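Local coordinates for protein VirX1 (Cyanophage Syn10, PDB 6QGM) that iodinates diverse substrates as a viral halogenase of the tryptophan halogenase family, probably depending on flavin as its relatives do, at residues Val370-Gln375 against Gln382-Gly387; Gln395-Ser400 against Gln437-Trp442; Asn453-His456 against Ile462-Ile465. One frame throughout, in Å; residues are numbered along the deposited sequence.

Interaction 1 (Val370-Gln375 against Gln382-Gly387); sequences VYLINQ and QAERDG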
# COMPACT_ATOMS: atom_id res chain seq x y z
N VAL B 370 10.73 8.19 25.87
CA VAL B 370 12.11 8.75 25.95
C VAL B 370 12.40 9.51 24.66
O VAL B 370 13.01 10.60 24.73
CB VAL B 370 13.17 7.66 26.22
CG1 VAL B 370 14.58 8.16 25.97
CG2 VAL B 370 13.07 7.11 27.63
N TYR B 371 11.95 8.96 23.53
CA TYR B 371 12.17 9.53 22.17
C TYR B 371 11.52 10.91 22.10
O TYR B 371 12.20 11.87 21.70
CB TYR B 371 11.65 8.57 21.10
CG TYR B 371 11.72 9.13 19.70
CD1 TYR B 371 12.87 8.99 18.95
CD2 TYR B 371 10.66 9.81 19.14
CE1 TYR B 371 12.97 9.50 17.66
CE2 TYR B 371 10.74 10.35 17.87
CZ TYR B 371 11.89 10.19 17.13
OH TYR B 371 11.98 10.72 15.87
N LEU B 372 10.25 11.03 22.52
CA LEU B 372 9.48 12.30 22.46
C LEU B 372 10.02 13.31 23.48
O LEU B 372 10.08 14.51 23.15
CB LEU B 372 8.00 11.99 22.69
CG LEU B 372 7.28 11.28 21.55
CD1 LEU B 372 5.82 11.11 21.87
CD2 LEU B 372 7.43 12.03 20.24
N ILE B 373 10.36 12.87 24.68
CA ILE B 373 10.81 13.79 25.77
C ILE B 373 12.19 14.38 25.41
O ILE B 373 12.40 15.56 25.73
CB ILE B 373 10.78 13.06 27.13
CG1 ILE B 373 9.33 12.85 27.59
CG2 ILE B 373 11.62 13.80 28.16
CD1 ILE B 373 9.19 12.04 28.86
N ASN B 374 13.06 13.61 24.74
CA ASN B 374 14.42 14.07 24.35
C ASN B 374 14.39 14.86 23.04
O ASN B 374 15.43 15.39 22.64
CB ASN B 374 15.42 12.91 24.23
CG ASN B 374 15.73 12.32 25.58
OD1 ASN B 374 15.44 12.92 26.61
ND2 ASN B 374 16.30 11.12 25.58
N GLN B 375 13.21 15.00 22.43
CA GLN B 375 13.04 15.71 21.14
C GLN B 375 13.24 17.21 21.37
O GLN B 375 14.19 17.75 20.80
CB GLN B 375 11.69 15.28 20.56
CG GLN B 375 11.54 15.50 19.07
CD GLN B 375 12.42 14.62 18.20
OE1 GLN B 375 13.43 15.08 17.69
NE2 GLN B 375 12.02 13.37 17.99
N GLN B 382 0.22 17.47 20.56
CA GLN B 382 -0.88 16.48 20.44
C GLN B 382 -0.59 15.57 19.24
O GLN B 382 -0.83 14.36 19.36
CB GLN B 382 -2.24 17.16 20.33
CG GLN B 382 -3.41 16.19 20.42
CD GLN B 382 -3.32 15.32 21.65
OE1 GLN B 382 -3.19 15.80 22.76
NE2 GLN B 382 -3.37 14.01 21.46
N ALA B 383 -0.05 16.12 18.15
CA ALA B 383 0.34 15.36 16.94
C ALA B 383 1.30 14.22 17.33
O ALA B 383 1.10 13.09 16.86
CB ALA B 383 0.95 16.29 15.93
N GLU B 384 2.29 14.50 18.19
CA GLU B 384 3.31 13.50 18.61
C GLU B 384 2.65 12.44 19.51
O GLU B 384 2.93 11.24 19.32
CB GLU B 384 4.50 14.19 19.29
CG GLU B 384 5.37 15.02 18.36
CD GLU B 384 6.29 16.05 19.03
OE1 GLU B 384 5.80 17.18 19.25
OE2 GLU B 384 7.48 15.73 19.34
N ARG B 385 1.80 12.86 20.43
CA ARG B 385 1.08 11.94 21.36
C ARG B 385 0.14 11.03 20.55
O ARG B 385 0.06 9.83 20.87
CB ARG B 385 0.33 12.76 22.42
CG ARG B 385 1.26 13.54 23.34
CD ARG B 385 0.55 14.11 24.55
NE ARG B 385 -0.32 15.21 24.23
CZ ARG B 385 0.05 16.47 24.06
NH1 ARG B 385 1.32 16.82 24.18
NH2 ARG B 385 -0.86 17.38 23.76
N ASP B 386 -0.55 11.58 19.55
CA ASP B 386 -1.40 10.83 18.58
C ASP B 386 -0.50 9.83 17.83
O ASP B 386 -0.93 8.68 17.66
CB ASP B 386 -2.19 11.78 17.68
CG ASP B 386 -3.30 12.52 18.43
OD1 ASP B 386 -3.58 12.13 19.57
OD2 ASP B 386 -3.89 13.47 17.87
N GLY B 387 0.70 10.26 17.42
CA GLY B 387 1.72 9.41 16.78
C GLY B 387 2.16 8.27 17.68
O GLY B 387 2.29 7.15 17.18
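Two successive helices, 360-373 and 382-408, are joined by a short connection, and L372 near the end of the first meets E384 in the first turn or so of the second. Their CA atoms lie 7.4 Å apart, and the two side chains lie side by side, pointing opposite ways. L372 brings both methyls across: CD2 rests 3.8 Å from E384 CB and equally near E384 OE2, while CD1 lies 3.9 Å from the backbone O of E384. With CG anti to its own carbonyl carbon (chi1 -70°) and the chain extended beyond it, E384 reaches across to the residues that follow helix 360-373, and OE2 comes 4.1 Å from Q375 CG. The amide of Q375 is turned 50° from this carboxylate and finds its polar partner elsewhere, OE1 accepting from R472 N of the second subunit. E384 OE1 is bound by T381 OG1 and bridged to R376, both in the connection. No hydrogen bond crosses between the two segments. L372 thus touches the stem, one carboxylate oxygen and the backbone O of E384, while the salt bridge to R376 and the bond with T381 would probably favour the ionised form of the acid in this buried setting.

Interaction 2 (Gln395-Ser400 against Gln437-Trp442); sequences QIDSFS and QKQSTW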
# COMPACT_ATOMS: atom_id res chain seq x y z
N GLN B 395 1.60 -1.82 16.71
CA GLN B 395 2.54 -2.88 17.14
C GLN B 395 1.77 -4.01 17.82
O GLN B 395 1.98 -5.18 17.45
CB GLN B 395 3.60 -2.30 18.07
CG GLN B 395 4.43 -3.38 18.73
CD GLN B 395 5.88 -2.97 18.91
OE1 GLN B 395 6.38 -2.79 20.02
NE2 GLN B 395 6.55 -2.82 17.78
N ILE B 396 0.91 -3.69 18.78
CA ILE B 396 0.18 -4.72 19.57
C ILE B 396 -0.85 -5.41 18.67
O ILE B 396 -1.11 -6.60 18.89
CB ILE B 396 -0.42 -4.12 20.86
CG1 ILE B 396 -0.66 -5.21 21.89
CG2 ILE B 396 -1.65 -3.29 20.57
CD1 ILE B 396 -0.96 -4.68 23.27
N ASP B 397 -1.37 -4.73 17.66
CA ASP B 397 -2.29 -5.34 16.65
C ASP B 397 -1.50 -6.34 15.79
O ASP B 397 -2.01 -7.47 15.56
CB ASP B 397 -2.99 -4.27 15.80
CG ASP B 397 -4.26 -3.71 16.44
OD1 ASP B 397 -4.67 -4.21 17.55
OD2 ASP B 397 -4.86 -2.78 15.84
N SER B 398 -0.31 -5.95 15.33
CA SER B 398 0.63 -6.81 14.57
C SER B 398 0.89 -8.09 15.36
O SER B 398 0.65 -9.19 14.83
CB SER B 398 1.91 -6.09 14.27
OG SER B 398 1.67 -4.98 13.43
N PHE B 399 1.35 -7.94 16.60
CA PHE B 399 1.81 -9.07 17.44
C PHE B 399 0.63 -9.98 17.78
O PHE B 399 0.84 -11.20 17.81
CB PHE B 399 2.56 -8.57 18.67
CG PHE B 399 4.05 -8.47 18.47
CD1 PHE B 399 4.83 -9.62 18.55
CD2 PHE B 399 4.65 -7.27 18.14
CE1 PHE B 399 6.19 -9.56 18.30
CE2 PHE B 399 6.02 -7.21 17.90
CZ PHE B 399 6.78 -8.35 18.00
N SER B 400 -0.56 -9.42 18.02
CA SER B 400 -1.78 -10.21 18.38
C SER B 400 -2.20 -11.07 17.17
O SER B 400 -2.56 -12.24 17.40
CB SER B 400 -2.90 -9.33 18.90
OG SER B 400 -3.32 -8.40 17.92
N GLN B 437 -6.65 -3.01 4.47
CA GLN B 437 -6.52 -3.05 5.96
C GLN B 437 -5.13 -2.55 6.37
O GLN B 437 -4.16 -2.89 5.68
CB GLN B 437 -6.72 -4.47 6.48
CG GLN B 437 -8.15 -4.80 6.87
CD GLN B 437 -9.15 -4.24 5.89
OE1 GLN B 437 -9.75 -3.19 6.11
NE2 GLN B 437 -9.31 -4.95 4.79
N LYS B 438 -5.05 -1.81 7.49
CA LYS B 438 -3.77 -1.48 8.16
C LYS B 438 -3.03 -2.78 8.48
O LYS B 438 -1.84 -2.87 8.21
CB LYS B 438 -4.00 -0.68 9.45
CG LYS B 438 -4.35 0.78 9.24
CD LYS B 438 -4.58 1.51 10.55
CE LYS B 438 -5.57 2.66 10.47
NZ LYS B 438 -4.98 3.90 9.89
N GLN B 439 -3.73 -3.74 9.09
CA GLN B 439 -3.19 -5.05 9.48
C GLN B 439 -3.62 -6.05 8.40
O GLN B 439 -4.79 -6.52 8.47
CB GLN B 439 -3.69 -5.45 10.87
CG GLN B 439 -3.51 -4.38 11.94
CD GLN B 439 -2.06 -4.08 12.22
OE1 GLN B 439 -1.20 -4.96 12.10
NE2 GLN B 439 -1.77 -2.85 12.60
N SER B 440 -2.75 -6.37 7.44
CA SER B 440 -3.12 -7.18 6.25
C SER B 440 -2.17 -8.38 6.03
O SER B 440 -2.00 -8.80 4.87
CB SER B 440 -3.20 -6.30 5.03
OG SER B 440 -1.92 -5.80 4.69
N THR B 441 -1.59 -8.94 7.10
CA THR B 441 -0.63 -10.08 6.98
C THR B 441 -1.42 -11.35 6.64
O THR B 441 -0.93 -12.09 5.76
CB THR B 441 0.32 -10.16 8.18
OG1 THR B 441 -0.37 -10.64 9.34
CG2 THR B 441 1.02 -8.84 8.45
N TRP B 442 -2.60 -11.59 7.23
CA TRP B 442 -3.51 -12.70 6.83
C TRP B 442 -3.74 -12.67 5.31
O TRP B 442 -3.55 -13.71 4.64
CB TRP B 442 -4.85 -12.64 7.57
CG TRP B 442 -4.76 -12.80 9.06
CD1 TRP B 442 -4.76 -11.80 10.00
CD2 TRP B 442 -4.68 -14.04 9.79
NE1 TRP B 442 -4.66 -12.34 11.26
CE2 TRP B 442 -4.63 -13.71 11.16
CE3 TRP B 442 -4.63 -15.39 9.41
CZ2 TRP B 442 -4.53 -14.68 12.16
CZ3 TRP B 442 -4.54 -16.35 10.40
CH2 TRP B 442 -4.49 -16.00 11.75
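The carboxamide of Q439 lies against the CB of D397, with Q439 CD 3.7 Å from D397 CB and Q439 NE2 just as close. This contact joins the middle of the long helix 382-408 to the loop that leads into helix 441-451, within the tryptophan halogenase fold. The backbones come nearest at S398 and Q439, whose CA atoms are 6.6 Å apart. Q439 leaves its backbone with CG anti to the carbonyl carbon and then bends at chi2 (-64°), which lays the amide alongside the helix; Q439 CG is 3.9 Å from D397 CB. The carboxylate of D397 is paired with K332 through OD1 in a salt bridge, and it is the CB of D397 that Q439 touches. The hydroxyl of S398 is the polar neighbour of the amide, and it also pairs with the carbonyl O of H394 one turn earlier in the helix. The backbone N of S398 lies 3.5 Å from Q439 OE1, but the angle is poor and no hydrogen bond forms there. The oxygen end of the amide is thus the part set beside S398, while its carbon and nitrogen lie over the methylene of D397. Around this pair, the backbone of K438 is hydrogen-bonded to the second subunit, and W442 NE1 bonds to D401 of the long helix. At the amide itself, S398 OG stands 3.2 Å from Q439 OE1.

Interaction 3 (Asn453-His456 against Ile462-Ile465); sequences NTWH and ISFI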
# COMPACT_ATOMS: atom_id res chain seq x y z
N ASN B 453 2.33 -19.07 -4.71
CA ASN B 453 3.04 -20.33 -4.34
C ASN B 453 4.47 -20.03 -3.89
O ASN B 453 5.40 -20.75 -4.29
CB ASN B 453 2.99 -21.36 -5.49
CG ASN B 453 1.57 -21.78 -5.84
OD1 ASN B 453 1.30 -22.28 -6.93
ND2 ASN B 453 0.64 -21.61 -4.92
N THR B 454 4.64 -19.03 -3.02
CA THR B 454 5.96 -18.50 -2.62
C THR B 454 5.93 -18.04 -1.16
O THR B 454 4.86 -17.58 -0.70
CB THR B 454 6.39 -17.33 -3.52
OG1 THR B 454 7.78 -17.06 -3.30
CG2 THR B 454 5.62 -16.06 -3.25
N TRP B 455 7.07 -18.14 -0.48
CA TRP B 455 7.37 -17.39 0.75
C TRP B 455 8.22 -16.17 0.39
O TRP B 455 8.55 -15.99 -0.78
CB TRP B 455 8.04 -18.28 1.80
CG TRP B 455 7.13 -19.32 2.37
CD1 TRP B 455 5.79 -19.46 2.16
CD2 TRP B 455 7.49 -20.39 3.26
NE1 TRP B 455 5.30 -20.55 2.83
CE2 TRP B 455 6.33 -21.14 3.52
CE3 TRP B 455 8.69 -20.80 3.85
CZ2 TRP B 455 6.32 -22.26 4.34
CZ3 TRP B 455 8.68 -21.92 4.64
CH2 TRP B 455 7.51 -22.63 4.91
N HIS B 456 8.52 -15.35 1.39
CA HIS B 456 9.22 -14.05 1.26
C HIS B 456 9.88 -13.77 2.62
O HIS B 456 9.29 -14.21 3.65
CB HIS B 456 8.23 -12.96 0.85
CG HIS B 456 8.87 -11.80 0.17
ND1 HIS B 456 9.82 -11.00 0.78
CD2 HIS B 456 8.70 -11.31 -1.08
CE1 HIS B 456 10.22 -10.08 -0.06
NE2 HIS B 456 9.53 -10.23 -1.21
N ILE B 462 6.60 -15.53 10.70
CA ILE B 462 5.49 -16.35 10.14
C ILE B 462 6.09 -17.62 9.52
O ILE B 462 5.49 -18.71 9.70
CB ILE B 462 4.65 -15.54 9.14
CG1 ILE B 462 3.72 -14.57 9.88
CG2 ILE B 462 3.86 -16.47 8.22
CD1 ILE B 462 3.17 -13.46 9.02
N SER B 463 7.21 -17.49 8.81
CA SER B 463 7.84 -18.62 8.08
C SER B 463 8.12 -19.78 9.05
O SER B 463 7.78 -20.92 8.69
CB SER B 463 9.07 -18.17 7.35
OG SER B 463 8.71 -17.46 6.18
N PHE B 464 8.65 -19.52 10.24
CA PHE B 464 9.01 -20.58 11.21
C PHE B 464 7.74 -21.28 11.73
O PHE B 464 7.77 -22.50 11.96
CB PHE B 464 9.80 -20.01 12.39
CG PHE B 464 11.17 -19.51 12.03
CD1 PHE B 464 12.24 -20.38 11.92
CD2 PHE B 464 11.37 -18.17 11.76
CE1 PHE B 464 13.50 -19.92 11.57
CE2 PHE B 464 12.63 -17.70 11.42
CZ PHE B 464 13.68 -18.58 11.30
N ILE B 465 6.66 -20.53 11.91
CA ILE B 465 5.38 -21.01 12.50
C ILE B 465 4.63 -21.90 11.49
O ILE B 465 4.30 -23.04 11.86
CB ILE B 465 4.52 -19.81 12.96
CG1 ILE B 465 5.26 -18.95 13.99
CG2 ILE B 465 3.18 -20.29 13.51
CD1 ILE B 465 5.87 -19.71 15.14
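An irregular, largely extended strip, 453-456, passes the start of helix 462-468, and the two backbones approach most closely at W455 and S463, with 7.4 Å between their CA atoms. The CG of W455 is anti to the carbonyl carbon (chi1 -69°), which places the indole against the first turn of helix 462-468. There W455 CE3 comes 4.1 Å from S463 OG, the hydroxyl approaching the ring obliquely, and W455 CH2 lies 4.2 Å from the backbone O of S463. The same hydroxyl is 4.2 Å from H456 O, too far for a hydrogen bond, so van der Waals contact joins the segments. Within the strip, T454 OG1 donates to W455 O at 2.8 Å, in the carbonyl plane and on a lone pair; this ties the threonine side chain to the carbonyl of the residue that bears the indole. N112 is hydrogen-bonded to the strip at both T454 OG1 and W455 N. The indole also packs on I466 and A467 farther along the same helix and on P473 in a loop. Around it, I111 touches both W455 and S463, F130 of helix 129-134 meets S463, and I462 and I465 turn the neighbouring flank of helix 462-468 to helix 382-408.

How the interactions relate
Interactions 1 and 2 share helix 382-408: 382-387 at its start packs on the preceding helix, and 395-400 farther along receives the loop before helix 441-451. Their centres are 23 Å apart. Interaction 3 follows in the chain, beyond helix 441-451, with its centre 16 Å from that of interaction 2 and 35 Å from that of interaction 1; its helix 462-468 also leans on 382-408. Interactions 1 and 3 are buried and rest on van der Waals contact, one between a leucine and a glutamate, the other between indole and serine. Interaction 2, at the surface, sets an amide against an aspartate methylene and beside a serine hydroxyl. The second subunit borders interactions 1 and 2.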